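PDB 2VBF: branched-chain alpha-ketoacid decarboxylase, which probably decarboxylates branched-chain and aromatic alpha-keto acids to aldehydes, using thiamine diphosphate and a magnesium ion as cofactors. Local coordinates for residues F95-L106 with F143-T154; N393-S403 with E443-S454. All blocks are in the same frame, centred on the assembly; numbering follows the deposited sequence.

Interaction 1: F95-L106 with F143-T154. With TPP (thiamine diphosphate), chain D.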
loop_
_atom_site.group_PDB
_atom_site.type_symbol
_atom_site.label_atom_id
_atom_site.label_comp_id
_atom_site.label_asym_id
_atom_site.label_seq_id
_atom_site.Cartn_x
_atom_site.Cartn_y
_atom_site.Cartn_z
ATOM N N PHE A 95 -1.885 3.311 13.743
ATOM C CA PHE A 95 -1.265 4.605 13.501
ATOM C C PHE A 95 -0.044 4.563 12.570
ATOM O O PHE A 95 0.823 3.686 12.716
ATOM C CB PHE A 95 -0.819 5.172 14.856
ATOM C CG PHE A 95 -0.416 6.604 14.814
ATOM C CD1 PHE A 95 -1.377 7.596 14.747
ATOM C CD2 PHE A 95 0.912 6.974 14.869
ATOM C CE1 PHE A 95 -1.025 8.917 14.716
ATOM C CE2 PHE A 95 1.277 8.316 14.834
ATOM C CZ PHE A 95 0.298 9.284 14.754
ATOM N N GLY A 96 0.007 5.501 11.621
ATOM C CA GLY A 96 1.143 5.652 10.723
ATOM C C GLY A 96 1.264 4.558 9.680
ATOM O O GLY A 96 0.848 4.722 8.530
ATOM N N VAL A 97 1.835 3.434 10.083
ATOM C CA VAL A 97 2.136 2.352 9.130
ATOM C C VAL A 97 0.880 1.669 8.555
ATOM O O VAL A 97 0.850 1.304 7.378
ATOM C CB VAL A 97 3.076 1.288 9.740
ATOM C CG1 VAL A 97 4.390 1.904 10.164
ATOM C CG2 VAL A 97 2.391 0.580 10.927
ATOM N N GLY A 98 -0.158 1.509 9.366
ATOM C CA GLY A 98 -1.404 0.901 8.910
ATOM C C GLY A 98 -2.186 1.867 8.033
ATOM O O GLY A 98 -2.525 1.578 6.863
ATOM N N GLU A 99 -2.460 3.047 8.581
ATOM C CA GLU A 99 -3.239 4.032 7.846
ATOM C C GLU A 99 -2.582 4.464 6.531
ATOM O O GLU A 99 -3.267 4.569 5.508
ATOM C CB GLU A 99 -3.574 5.243 8.728
ATOM C CG GLU A 99 -2.390 6.025 9.227
ATOM C CD GLU A 99 -2.799 7.199 10.096
ATOM O OE1 GLU A 99 -2.218 7.337 11.199
ATOM O OE2 GLU A 99 -3.681 7.980 9.653
ATOM N N LEU A 100 -1.276 4.719 6.530
ATOM C CA LEU A 100 -0.625 5.123 5.276
ATOM C C LEU A 100 -0.585 4.002 4.240
ATOM O O LEU A 100 -0.618 4.276 3.046
ATOM C CB LEU A 100 0.771 5.708 5.515
ATOM C CG LEU A 100 0.788 7.065 6.242
ATOM C CD1 LEU A 100 2.203 7.584 6.334
ATOM C CD2 LEU A 100 -0.133 8.096 5.582
ATOM N N SER A 101 -0.538 2.754 4.685
ATOM C CA SER A 101 -0.627 1.621 3.740
ATOM C C SER A 101 -2.008 1.564 3.066
ATOM O O SER A 101 -2.144 1.126 1.926
ATOM C CB SER A 101 -0.327 0.301 4.443
ATOM O OG SER A 101 1.023 0.199 4.887
ATOM N N ALA A 102 -3.030 2.027 3.780
ATOM C CA ALA A 102 -4.420 1.930 3.346
ATOM C C ALA A 102 -4.891 3.165 2.545
ATOM O O ALA A 102 -5.975 3.143 1.955
ATOM C CB ALA A 102 -5.324 1.733 4.599
ATOM N N ILE A 103 -4.080 4.222 2.498
ATOM C CA ILE A 103 -4.585 5.533 2.025
ATOM C C ILE A 103 -4.987 5.517 0.542
ATOM O O ILE A 103 -5.920 6.209 0.145
ATOM C CB ILE A 103 -3.635 6.715 2.366
ATOM C CG1 ILE A 103 -4.369 8.062 2.255
ATOM C CG2 ILE A 103 -2.388 6.724 1.482
ATOM C CD1 ILE A 103 -3.570 9.198 2.873
ATOM N N ASN A 104 -4.356 4.682 -0.272
ATOM C CA ASN A 104 -4.773 4.576 -1.672
ATOM C C ASN A 104 -6.172 3.967 -1.813
ATOM O O ASN A 104 -6.933 4.338 -2.709
ATOM C CB ASN A 104 -3.807 3.727 -2.482
ATOM C CG ASN A 104 -4.180 3.665 -3.944
ATOM O OD1 ASN A 104 -4.440 4.702 -4.577
ATOM N ND2 ASN A 104 -4.213 2.450 -4.501
ATOM N N GLY A 105 -6.479 2.990 -0.967
ATOM C CA GLY A 105 -7.824 2.420 -0.922
ATOM C C GLY A 105 -8.846 3.461 -0.510
ATOM O O GLY A 105 -9.902 3.580 -1.124
ATOM N N LEU A 106 -8.529 4.226 0.532
ATOM C CA LEU A 106 -9.439 5.264 0.993
ATOM C C LEU A 106 -9.610 6.361 -0.063
ATOM O O LEU A 106 -10.708 6.906 -0.217
ATOM C CB LEU A 106 -8.989 5.864 2.335
ATOM C CG LEU A 106 -10.130 6.357 3.227
ATOM C CD1 LEU A 106 -10.879 5.175 3.854
ATOM C CD2 LEU A 106 -9.579 7.322 4.299
ATOM N N PHE A 143 1.866 13.872 16.363
ATOM C CA PHE A 143 0.941 12.778 16.124
ATOM C C PHE A 143 -0.221 13.180 15.216
ATOM O O PHE A 143 -1.187 12.439 15.086
ATOM C CB PHE A 143 0.469 12.182 17.456
ATOM C CG PHE A 143 1.584 11.576 18.261
ATOM C CD1 PHE A 143 1.840 10.218 18.204
ATOM C CD2 PHE A 143 2.400 12.371 19.059
ATOM C CE1 PHE A 143 2.882 9.668 18.921
ATOM C CE2 PHE A 143 3.448 11.814 19.775
ATOM C CZ PHE A 143 3.684 10.458 19.696
ATOM N N LYS A 144 -0.080 14.317 14.541
ATOM C CA LYS A 144 -1.150 14.860 13.722
ATOM C C LYS A 144 -0.876 14.899 12.224
ATOM O O LYS A 144 -1.788 15.232 11.469
ATOM C CB LYS A 144 -1.524 16.258 14.236
ATOM C CG LYS A 144 -2.089 16.208 15.649
ATOM C CD LYS A 144 -2.452 17.570 16.201
ATOM C CE LYS A 144 -3.450 17.455 17.373
ATOM N NZ LYS A 144 -2.899 16.822 18.608
ATOM N N HIS A 145 0.344 14.545 11.800
ATOM C CA HIS A 145 0.725 14.564 10.380
ATOM C C HIS A 145 -0.186 13.669 9.543
ATOM O O HIS A 145 -0.592 14.029 8.444
ATOM C CB HIS A 145 2.127 14.005 10.132
ATOM C CG HIS A 145 3.249 14.803 10.699
ATOM N ND1 HIS A 145 3.443 16.141 10.421
ATOM C CD2 HIS A 145 4.297 14.419 11.464
ATOM C CE1 HIS A 145 4.546 16.554 11.024
ATOM N NE2 HIS A 145 5.089 15.526 11.653
ATOM N N PHE A 146 -0.455 12.466 10.047
ATOM C CA PHE A 146 -1.076 11.440 9.213
ATOM C C PHE A 146 -2.553 11.772 8.997
ATOM O O PHE A 146 -3.063 11.587 7.900
ATOM C CB PHE A 146 -0.789 10.029 9.755
ATOM C CG PHE A 146 0.682 9.804 10.072
ATOM C CD1 PHE A 146 1.659 10.201 9.170
ATOM C CD2 PHE A 146 1.087 9.227 11.270
ATOM C CE1 PHE A 146 2.999 10.037 9.461
ATOM C CE2 PHE A 146 2.440 9.061 11.552
ATOM C CZ PHE A 146 3.384 9.475 10.654
ATOM N N MET A 147 -3.222 12.328 10.002
ATOM C CA MET A 147 -4.596 12.786 9.825
ATOM C C MET A 147 -4.650 13.941 8.810
ATOM O O MET A 147 -5.536 13.961 7.957
ATOM C CB MET A 147 -5.249 13.210 11.150
ATOM C CG MET A 147 -6.735 13.559 11.004
ATOM S SD MET A 147 -7.610 13.635 12.575
ATOM C CE MET A 147 -6.997 15.193 13.174
ATOM N N LYS A 148 -3.721 14.890 8.908
ATOM C CA LYS A 148 -3.633 15.980 7.927
ATOM C C LYS A 148 -3.510 15.426 6.495
ATOM O O LYS A 148 -4.170 15.900 5.570
ATOM C CB LYS A 148 -2.461 16.912 8.222
ATOM C CG LYS A 148 -2.312 17.987 7.157
ATOM C CD LYS A 148 -1.423 19.134 7.533
ATOM C CE LYS A 148 -1.644 20.295 6.564
ATOM N NZ LYS A 148 -0.551 21.309 6.608
ATOM N N MET A 149 -2.675 14.404 6.328
ATOM C CA MET A 149 -2.468 13.783 5.005
ATOM C C MET A 149 -3.758 13.176 4.440
ATOM O O MET A 149 -3.875 13.003 3.227
ATOM C CB MET A 149 -1.350 12.732 5.040
ATOM C CG MET A 149 0.019 13.344 5.313
ATOM S SD MET A 149 1.280 12.211 5.913
ATOM C CE MET A 149 1.527 11.184 4.469
ATOM N N HIS A 150 -4.733 12.869 5.298
ATOM C CA HIS A 150 -6.003 12.331 4.832
ATOM C C HIS A 150 -7.043 13.403 4.437
ATOM O O HIS A 150 -8.141 13.067 4.003
ATOM C CB HIS A 150 -6.609 11.427 5.901
ATOM C CG HIS A 150 -5.978 10.070 5.974
ATOM N ND1 HIS A 150 -4.772 9.845 6.605
ATOM C CD2 HIS A 150 -6.371 8.874 5.471
ATOM C CE1 HIS A 150 -4.465 8.562 6.504
ATOM N NE2 HIS A 150 -5.411 7.954 5.811
ATOM N N GLU A 151 -6.721 14.679 4.629
ATOM C CA GLU A 151 -7.693 15.740 4.365
ATOM C C GLU A 151 -8.303 15.674 2.955
ATOM O O GLU A 151 -9.526 15.717 2.830
ATOM C CB GLU A 151 -7.101 17.121 4.679
ATOM C CG GLU A 151 -7.008 17.366 6.181
ATOM C CD GLU A 151 -6.292 18.650 6.572
ATOM O OE1 GLU A 151 -5.969 19.485 5.688
ATOM O OE2 GLU A 151 -6.057 18.820 7.786
ATOM N N PRO A 152 -7.471 15.512 1.903
ATOM C CA PRO A 152 -8.069 15.505 0.560
ATOM C C PRO A 152 -8.912 14.294 0.175
ATOM O O PRO A 152 -9.596 14.346 -0.853
ATOM C CB PRO A 152 -6.843 15.581 -0.358
ATOM C CG PRO A 152 -5.736 16.122 0.524
ATOM C CD PRO A 152 -6.001 15.453 1.825
ATOM N N VAL A 153 -8.856 13.213 0.963
ATOM C CA VAL A 153 -9.516 11.968 0.624
ATOM C C VAL A 153 -10.524 11.522 1.706
ATOM O O VAL A 153 -10.930 10.359 1.764
ATOM C CB VAL A 153 -8.463 10.848 0.324
ATOM C CG1 VAL A 153 -7.649 11.206 -0.911
ATOM C CG2 VAL A 153 -7.549 10.606 1.535
ATOM N N THR A 154 -10.952 12.462 2.546
ATOM C CA THR A 154 -11.988 12.178 3.530
ATOM C C THR A 154 -12.995 13.327 3.607
ATOM O O THR A 154 -12.640 14.486 3.447
ATOM C CB THR A 154 -11.372 11.956 4.947
ATOM O OG1 THR A 154 -10.498 13.045 5.264
ATOM C CG2 THR A 154 -10.584 10.611 5.047
HETATM N "N1'" TPP D . 0.851 -3.364 10.226
HETATM C "C2'" TPP D . 2.025 -2.816 9.756
HETATM C CM2 TPP D . 2.110 -2.355 8.336
HETATM N "N3'" TPP D . 3.085 -2.695 10.607
HETATM C "C4'" TPP D . 3.002 -3.124 11.920
HETATM N "N4'" TPP D . 4.068 -2.936 12.688
HETATM C "C5'" TPP D . 1.821 -3.705 12.402
HETATM C "C6'" TPP D . 0.745 -3.823 11.527
HETATM C "C7'" TPP D . 1.720 -4.211 13.844
HETATM N N3 TPP D . 2.565 -5.384 14.099
HETATM C C2 TPP D . 3.844 -5.370 14.647
HETATM S S1 TPP D . 4.565 -6.810 14.824
HETATM C C5 TPP D . 3.251 -7.524 14.215
HETATM C C4 TPP D . 2.205 -6.669 13.857
HETATM C CM4 TPP D . 0.880 -7.089 13.276
HETATM C C6 TPP D . 3.284 -9.025 14.128
HETATM C C7 TPP D . 4.353 -9.579 13.190
HETATM O O7 TPP D . 4.139 -10.981 13.187
HETATM P PA TPP D . 5.235 -12.023 12.628
HETATM O O1A TPP D . 5.774 -11.428 11.337
HETATM O O2A TPP D . 4.527 -13.340 12.419
HETATM O O3A TPP D . 6.401 -12.018 13.721
HETATM P PB TPP D . 6.589 -13.011 14.995
HETATM O O1B TPP D . 6.606 -12.115 16.196
HETATM O O2B TPP D . 7.895 -13.717 14.795
HETATM O O3B TPP D . 5.450 -13.995 14.989
HETATM O O HOH W 1 -5.885 5.373 5.124
#
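H150 and I103 are brought together by their first torsions. H150 has CG beside its backbone N, anti to the carbonyl carbon (chi1 -77°), which turns the ring to helix 97-106. I103 has CG1 anti to its backbone N (chi1 -163°), and its CD1 ends over the centre of the H150 ring, 3.7 Å from the centroid. This is a CH-pi contact. The ring is fixed at both nitrogens. H150 ND1 gives a hydrogen bond of 2.8 Å to F146 O, and that oxygen lies in the ring plane. H150 NE2 is hydrogen-bonded at 2.7 Å to a water, which also donates to E99 O. CD2 of L106 touches the ring edge and also meets CG2 of T154 at 3.5 Å. An alanine here would probably take away the ND1 bond to F146 O and the ring's bond to the water, and leave I103 CD1 without the ring it packs on. At the other end, F146 points its edge at the face of F95 in an offset edge-to-face pair. F143 O lies at the edge of the F95 ring, and the F143 ring, set obliquely to F95, makes the third member of an aromatic cluster. The carboxylate of E99 fits between F146 and H150. E99 OE1 takes the N-H of G96 at 2.9 Å, and OE2 is hydrogen-bonded to Y184. L100 CD2 meets M149 CE at 3.7 Å. The arrangement is a short helix with its flanking loops packed nearly parallel (12°) on helix 97-106, whose V97 meets the pyrimidine, in the pyrimidine-binding domain of a thiamine diphosphate enzyme.

Interaction 2: N393-S403 with E443-S454. With MG (magnesium ion), chain E; TPP (thiamine diphosphate), chain F.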
loop_
_atom_site.group_PDB
_atom_site.type_symbol
_atom_site.label_atom_id
_atom_site.label_comp_id
_atom_site.label_asym_id
_atom_site.label_seq_id
_atom_site.Cartn_x
_atom_site.Cartn_y
_atom_site.Cartn_z
ATOM N N ASN A 393 -29.095 -12.785 -9.982
ATOM C CA ASN A 393 -28.577 -12.700 -8.614
ATOM C C ASN A 393 -27.077 -13.016 -8.515
ATOM O O ASN A 393 -26.639 -13.729 -7.613
ATOM C CB ASN A 393 -29.382 -13.605 -7.659
ATOM C CG ASN A 393 -29.163 -13.259 -6.160
ATOM O OD1 ASN A 393 -28.942 -12.096 -5.779
ATOM N ND2 ASN A 393 -29.249 -14.278 -5.312
ATOM N N GLU A 394 -26.304 -12.503 -9.461
ATOM C CA GLU A 394 -24.834 -12.574 -9.396
ATOM C C GLU A 394 -24.238 -11.185 -9.367
ATOM O O GLU A 394 -24.884 -10.219 -9.767
ATOM C CB GLU A 394 -24.262 -13.297 -10.612
ATOM C CG GLU A 394 -24.584 -14.765 -10.668
ATOM C CD GLU A 394 -23.967 -15.455 -11.875
ATOM O OE1 GLU A 394 -23.778 -14.817 -12.936
ATOM O OE2 GLU A 394 -23.689 -16.643 -11.770
ATOM N N THR A 395 -22.998 -11.102 -8.892
ATOM C CA THR A 395 -22.231 -9.863 -8.936
ATOM C C THR A 395 -20.977 -10.131 -9.769
ATOM O O THR A 395 -20.205 -11.052 -9.452
ATOM C CB THR A 395 -21.878 -9.345 -7.518
ATOM O OG1 THR A 395 -23.084 -9.085 -6.784
ATOM C CG2 THR A 395 -21.067 -8.045 -7.601
ATOM N N ILE A 396 -20.814 -9.358 -10.845
ATOM C CA ILE A 396 -19.620 -9.424 -11.697
ATOM C C ILE A 396 -18.646 -8.344 -11.247
ATOM O O ILE A 396 -19.011 -7.173 -11.153
ATOM C CB ILE A 396 -19.953 -9.252 -13.194
ATOM C CG1 ILE A 396 -20.700 -10.490 -13.727
ATOM C CG2 ILE A 396 -18.674 -9.027 -14.005
ATOM C CD1 ILE A 396 -20.899 -10.504 -15.254
ATOM N N VAL A 397 -17.415 -8.744 -10.958
ATOM C CA VAL A 397 -16.374 -7.797 -10.543
ATOM C C VAL A 397 -15.267 -7.878 -11.588
ATOM O O VAL A 397 -14.803 -8.977 -11.919
ATOM C CB VAL A 397 -15.836 -8.121 -9.129
ATOM C CG1 VAL A 397 -14.889 -7.018 -8.642
ATOM C CG2 VAL A 397 -16.966 -8.364 -8.127
ATOM N N ALA A 398 -14.868 -6.734 -12.141
ATOM C CA ALA A 398 -13.928 -6.724 -13.274
ATOM C C ALA A 398 -12.811 -5.689 -13.128
ATOM O O ALA A 398 -13.062 -4.495 -12.986
ATOM C CB ALA A 398 -14.659 -6.532 -14.580
ATOM N N GLU A 399 -11.578 -6.177 -13.203
ATOM C CA GLU A 399 -10.396 -5.353 -12.971
ATOM C C GLU A 399 -10.026 -4.527 -14.206
ATOM O O GLU A 399 -10.255 -4.945 -15.345
ATOM C CB GLU A 399 -9.221 -6.255 -12.593
ATOM C CG GLU A 399 -7.933 -5.525 -12.172
ATOM C CD GLU A 399 -8.191 -4.574 -11.032
ATOM O OE1 GLU A 399 -8.112 -5.014 -9.871
ATOM O OE2 GLU A 399 -8.492 -3.396 -11.307
ATOM N N GLN A 400 -9.448 -3.353 -13.968
ATOM C CA GLN A 400 -8.854 -2.542 -15.037
ATOM C C GLN A 400 -7.890 -3.410 -15.859
ATOM O O GLN A 400 -7.091 -4.161 -15.303
ATOM C CB GLN A 400 -8.136 -1.316 -14.450
ATOM C CG GLN A 400 -9.078 -0.330 -13.739
ATOM C CD GLN A 400 -10.205 0.141 -14.642
ATOM O OE1 GLN A 400 -9.979 0.869 -15.615
ATOM N NE2 GLN A 400 -11.433 -0.273 -14.328
ATOM N N GLY A 401 -8.000 -3.286 -17.179
ATOM C CA GLY A 401 -7.379 -4.213 -18.111
ATOM C C GLY A 401 -8.413 -4.814 -19.036
ATOM O O GLY A 401 -9.537 -4.317 -19.156
ATOM N N THR A 402 -8.037 -5.895 -19.717
ATOM C CA THR A 402 -8.970 -6.528 -20.654
ATOM C C THR A 402 -10.277 -6.903 -19.957
ATOM O O THR A 402 -11.336 -6.809 -20.567
ATOM C CB THR A 402 -8.352 -7.751 -21.373
ATOM O OG1 THR A 402 -8.060 -8.798 -20.440
ATOM C CG2 THR A 402 -7.092 -7.342 -22.130
ATOM N N SER A 403 -10.196 -7.319 -18.696
ATOM C CA SER A 403 -11.399 -7.741 -17.943
ATOM C C SER A 403 -12.462 -6.635 -17.846
ATOM O O SER A 403 -13.628 -6.849 -18.199
ATOM C CB SER A 403 -11.029 -8.229 -16.548
ATOM O OG SER A 403 -10.280 -9.428 -16.567
ATOM N N GLU A 443 -25.700 -14.154 -0.497
ATOM C CA GLU A 443 -26.703 -14.704 -1.408
ATOM C C GLU A 443 -26.480 -14.331 -2.876
ATOM O O GLU A 443 -27.173 -14.855 -3.760
ATOM C CB GLU A 443 -28.117 -14.279 -0.983
ATOM C CG GLU A 443 -28.451 -14.530 0.494
ATOM C CD GLU A 443 -28.386 -15.992 0.893
ATOM O OE1 GLU A 443 -28.534 -16.874 0.018
ATOM O OE2 GLU A 443 -28.197 -16.265 2.096
ATOM N N SER A 444 -25.527 -13.436 -3.150
ATOM C CA SER A 444 -25.231 -13.018 -4.521
ATOM C C SER A 444 -23.884 -13.611 -4.899
ATOM O O SER A 444 -22.871 -13.222 -4.332
ATOM C CB SER A 444 -25.201 -11.489 -4.651
ATOM O OG SER A 444 -24.859 -11.109 -5.975
ATOM N N ARG A 445 -23.884 -14.568 -5.829
ATOM C CA ARG A 445 -22.655 -15.263 -6.240
ATOM C C ARG A 445 -21.769 -14.290 -7.002
ATOM O O ARG A 445 -22.166 -13.768 -8.035
ATOM C CB ARG A 445 -22.942 -16.487 -7.122
ATOM C CG ARG A 445 -21.728 -17.430 -7.361
ATOM C CD ARG A 445 -21.721 -18.549 -6.350
ATOM N NE ARG A 445 -20.490 -19.342 -6.288
ATOM C CZ ARG A 445 -20.328 -20.562 -6.803
ATOM N NH1 ARG A 445 -21.296 -21.145 -7.506
ATOM N NH2 ARG A 445 -19.178 -21.205 -6.629
ATOM N N HIS A 446 -20.559 -14.095 -6.494
ATOM C CA HIS A 446 -19.585 -13.221 -7.122
ATOM C C HIS A 446 -18.701 -13.948 -8.121
ATOM O O HIS A 446 -18.129 -15.011 -7.813
ATOM C CB HIS A 446 -18.740 -12.517 -6.065
ATOM C CG HIS A 446 -19.474 -11.417 -5.367
ATOM N ND1 HIS A 446 -20.689 -11.621 -4.740
ATOM C CD2 HIS A 446 -19.174 -10.107 -5.196
ATOM C CE1 HIS A 446 -21.101 -10.479 -4.211
ATOM N NE2 HIS A 446 -20.208 -9.541 -4.488
ATOM N N LEU A 447 -18.611 -13.354 -9.302
ATOM C CA LEU A 447 -17.730 -13.774 -10.368
ATOM C C LEU A 447 -16.694 -12.669 -10.571
ATOM O O LEU A 447 -17.049 -11.542 -10.919
ATOM C CB LEU A 447 -18.524 -13.985 -11.657
ATOM C CG LEU A 447 -19.315 -15.302 -11.768
ATOM C CD1 LEU A 447 -20.452 -15.390 -10.756
ATOM C CD2 LEU A 447 -19.838 -15.450 -13.173
ATOM N N LEU A 448 -15.425 -12.999 -10.308
ATOM C CA LEU A 448 -14.295 -12.072 -10.467
ATOM C C LEU A 448 -13.503 -12.348 -11.732
ATOM O O LEU A 448 -13.107 -13.481 -11.978
ATOM C CB LEU A 448 -13.343 -12.193 -9.277
ATOM C CG LEU A 448 -12.035 -11.395 -9.336
ATOM C CD1 LEU A 448 -12.331 -9.884 -9.371
ATOM C CD2 LEU A 448 -11.126 -11.753 -8.182
ATOM N N PHE A 449 -13.249 -11.288 -12.491
ATOM C CA PHE A 449 -12.351 -11.324 -13.620
ATOM C C PHE A 449 -11.216 -10.355 -13.335
ATOM O O PHE A 449 -11.424 -9.136 -13.297
ATOM C CB PHE A 449 -13.087 -10.946 -14.895
ATOM C CG PHE A 449 -14.223 -11.891 -15.218
ATOM C CD1 PHE A 449 -13.990 -13.042 -15.955
ATOM C CD2 PHE A 449 -15.493 -11.656 -14.731
ATOM C CE1 PHE A 449 -15.020 -13.929 -16.226
ATOM C CE2 PHE A 449 -16.527 -12.541 -15.004
ATOM C CZ PHE A 449 -16.285 -13.677 -15.751
ATOM N N ILE A 450 -10.033 -10.918 -13.118
ATOM C CA ILE A 450 -8.839 -10.150 -12.783
ATOM C C ILE A 450 -7.653 -10.622 -13.629
ATOM O O ILE A 450 -7.495 -11.819 -13.881
ATOM C CB ILE A 450 -8.535 -10.225 -11.265
ATOM C CG1 ILE A 450 -7.381 -9.281 -10.896
ATOM C CG2 ILE A 450 -8.233 -11.665 -10.806
ATOM C CD1 ILE A 450 -7.232 -9.079 -9.384
ATOM N N GLY A 451 -6.837 -9.677 -14.090
ATOM C CA GLY A 451 -5.668 -9.995 -14.875
ATOM C C GLY A 451 -4.541 -10.560 -14.020
ATOM O O GLY A 451 -4.479 -10.342 -12.807
ATOM N N ASP A 452 -3.645 -11.301 -14.661
ATOM C CA ASP A 452 -2.432 -11.766 -14.015
ATOM C C ASP A 452 -1.619 -10.645 -13.352
ATOM O O ASP A 452 -1.218 -10.768 -12.195
ATOM C CB ASP A 452 -1.551 -12.577 -14.993
ATOM C CG ASP A 452 -1.279 -11.880 -16.340
ATOM O OD1 ASP A 452 -1.901 -10.861 -16.729
ATOM O OD2 ASP A 452 -0.411 -12.405 -17.059
ATOM N N GLY A 453 -1.431 -9.545 -14.059
ATOM C CA GLY A 453 -0.619 -8.445 -13.559
ATOM C C GLY A 453 -1.237 -7.794 -12.344
ATOM O O GLY A 453 -0.523 -7.396 -11.429
ATOM N N SER A 454 -2.571 -7.688 -12.348
ATOM C CA SER A 454 -3.321 -7.060 -11.253
ATOM C C SER A 454 -3.420 -7.960 -10.039
ATOM O O SER A 454 -3.302 -7.494 -8.898
ATOM C CB SER A 454 -4.721 -6.679 -11.731
ATOM O OG SER A 454 -4.669 -5.673 -12.731
HETATM MG MG MG E . -2.447 -9.532 -18.079
HETATM N "N1'" TPP F . -0.581 0.682 -10.581
HETATM C "C2'" TPP F . -1.808 0.792 -9.980
HETATM C CM2 TPP F . -1.902 0.662 -8.486
HETATM N "N3'" TPP F . -2.917 1.031 -10.753
HETATM C "C4'" TPP F . -2.812 1.165 -12.122
HETATM N "N4'" TPP F . -3.898 1.410 -12.817
HETATM C "C5'" TPP F . -1.568 1.029 -12.747
HETATM C "C6'" TPP F . -0.445 0.789 -11.965
HETATM C "C7'" TPP F . -1.422 1.135 -14.248
HETATM N N3 TPP F . -2.059 0.024 -14.948
HETATM C C2 TPP F . -3.324 0.020 -15.508
HETATM S S1 TPP F . -3.777 -1.352 -16.236
HETATM C C5 TPP F . -2.330 -2.002 -15.901
HETATM C C4 TPP F . -1.459 -1.169 -15.198
HETATM C CM4 TPP F . -0.063 -1.533 -14.772
HETATM C C6 TPP F . -2.059 -3.411 -16.390
HETATM C C7 TPP F . -3.010 -4.467 -15.849
HETATM O O7 TPP F . -2.581 -5.693 -16.390
HETATM P PA TPP F . -3.417 -7.038 -16.201
HETATM O O1A TPP F . -4.036 -7.111 -14.823
HETATM O O2A TPP F . -2.482 -8.202 -16.472
HETATM O O3A TPP F . -4.622 -6.857 -17.264
HETATM P PB TPP F . -4.646 -7.285 -18.830
HETATM O O1B TPP F . -4.887 -6.018 -19.600
HETATM O O2B TPP F . -5.826 -8.204 -18.970
HETATM O O3B TPP F . -3.363 -7.970 -19.213
HETATM O O HOH W 2 -27.255 -10.077 -6.775
HETATM O O HOH W 3 -26.403 -16.205 -6.434
HETATM O O HOH W 4 -6.820 -6.865 -14.919
HETATM O O HOH W 5 -4.420 -10.207 -17.711
#
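T395 lies alongside H446, its neighbour on the next parallel strand, over one face of its ring. From CB outward, each of its atoms has a partner. CB sits over the centre of the H446 ring, 3.5 Å from the centroid, as a CH-pi contact. T395 CG2 rests above the NE2 and CD2 side of the same ring, at 3.6 Å from H446 NE2. T395 OG1 turns to S444 OG, 2.8 Å away, within hydrogen-bonding distance. With OG1 anti to the carbonyl carbon (chi1 -60°), the hydroxyl comes to S444 while the methyl stays on the ring. The imidazole is itself fixed, since ND1 bonds to S444 O and NE2 to S437. The backbones form a regular parallel ladder. T395 O takes the N-H of L447 at 2.8 Å, and V397 N then gives to L447 O. V397 O in turn takes the N-H of F449. Beyond the ladder, E399 CG packs on S454 OG at 3.3 Å. Both strands end at the cofactor. S454 OG gives a 2.6 Å hydrogen bond to O1A of thiamine diphosphate, and T402 OG1 gives one to O2B. D452 OD1 binds the magnesium ion at 2.0 Å, with N479 and G481 completing the protein ligands. G401 and G451 stand at the N-cap positions of the helices that follow, and a side chain on either would clash with the diphosphate. Strand 394-398 lies between strands 417-419 and 445-451 in the parallel sheet. Helix 430-440 covers the face of T395, V397 and L448, and strand 473-478 flanks 445-451 on its other side.

Both contacts are largely buried; interaction 2 runs out to a more exposed margin at N393 and E443. They share no helix or strand. Interaction 1 joins helical segments through side chains, with aromatic rings, aliphatic groups and one bridging water. Interaction 2 joins neighbouring strands of a parallel sheet mainly through backbone hydrogen bonds, and its C-terminal ends add metal and phosphate ligands. The centres of interactions 1 and 2 are about 28 Å apart, and the two do not touch. Each nevertheless meets a thiamine diphosphate: V97 lies at the pyrimidine of one, while 393-403 and 443-454 hold the diphosphate of another. Two subunits therefore combine at each site, since the cofactor beside V97 is also bonded to T402 and S454 of the second subunit.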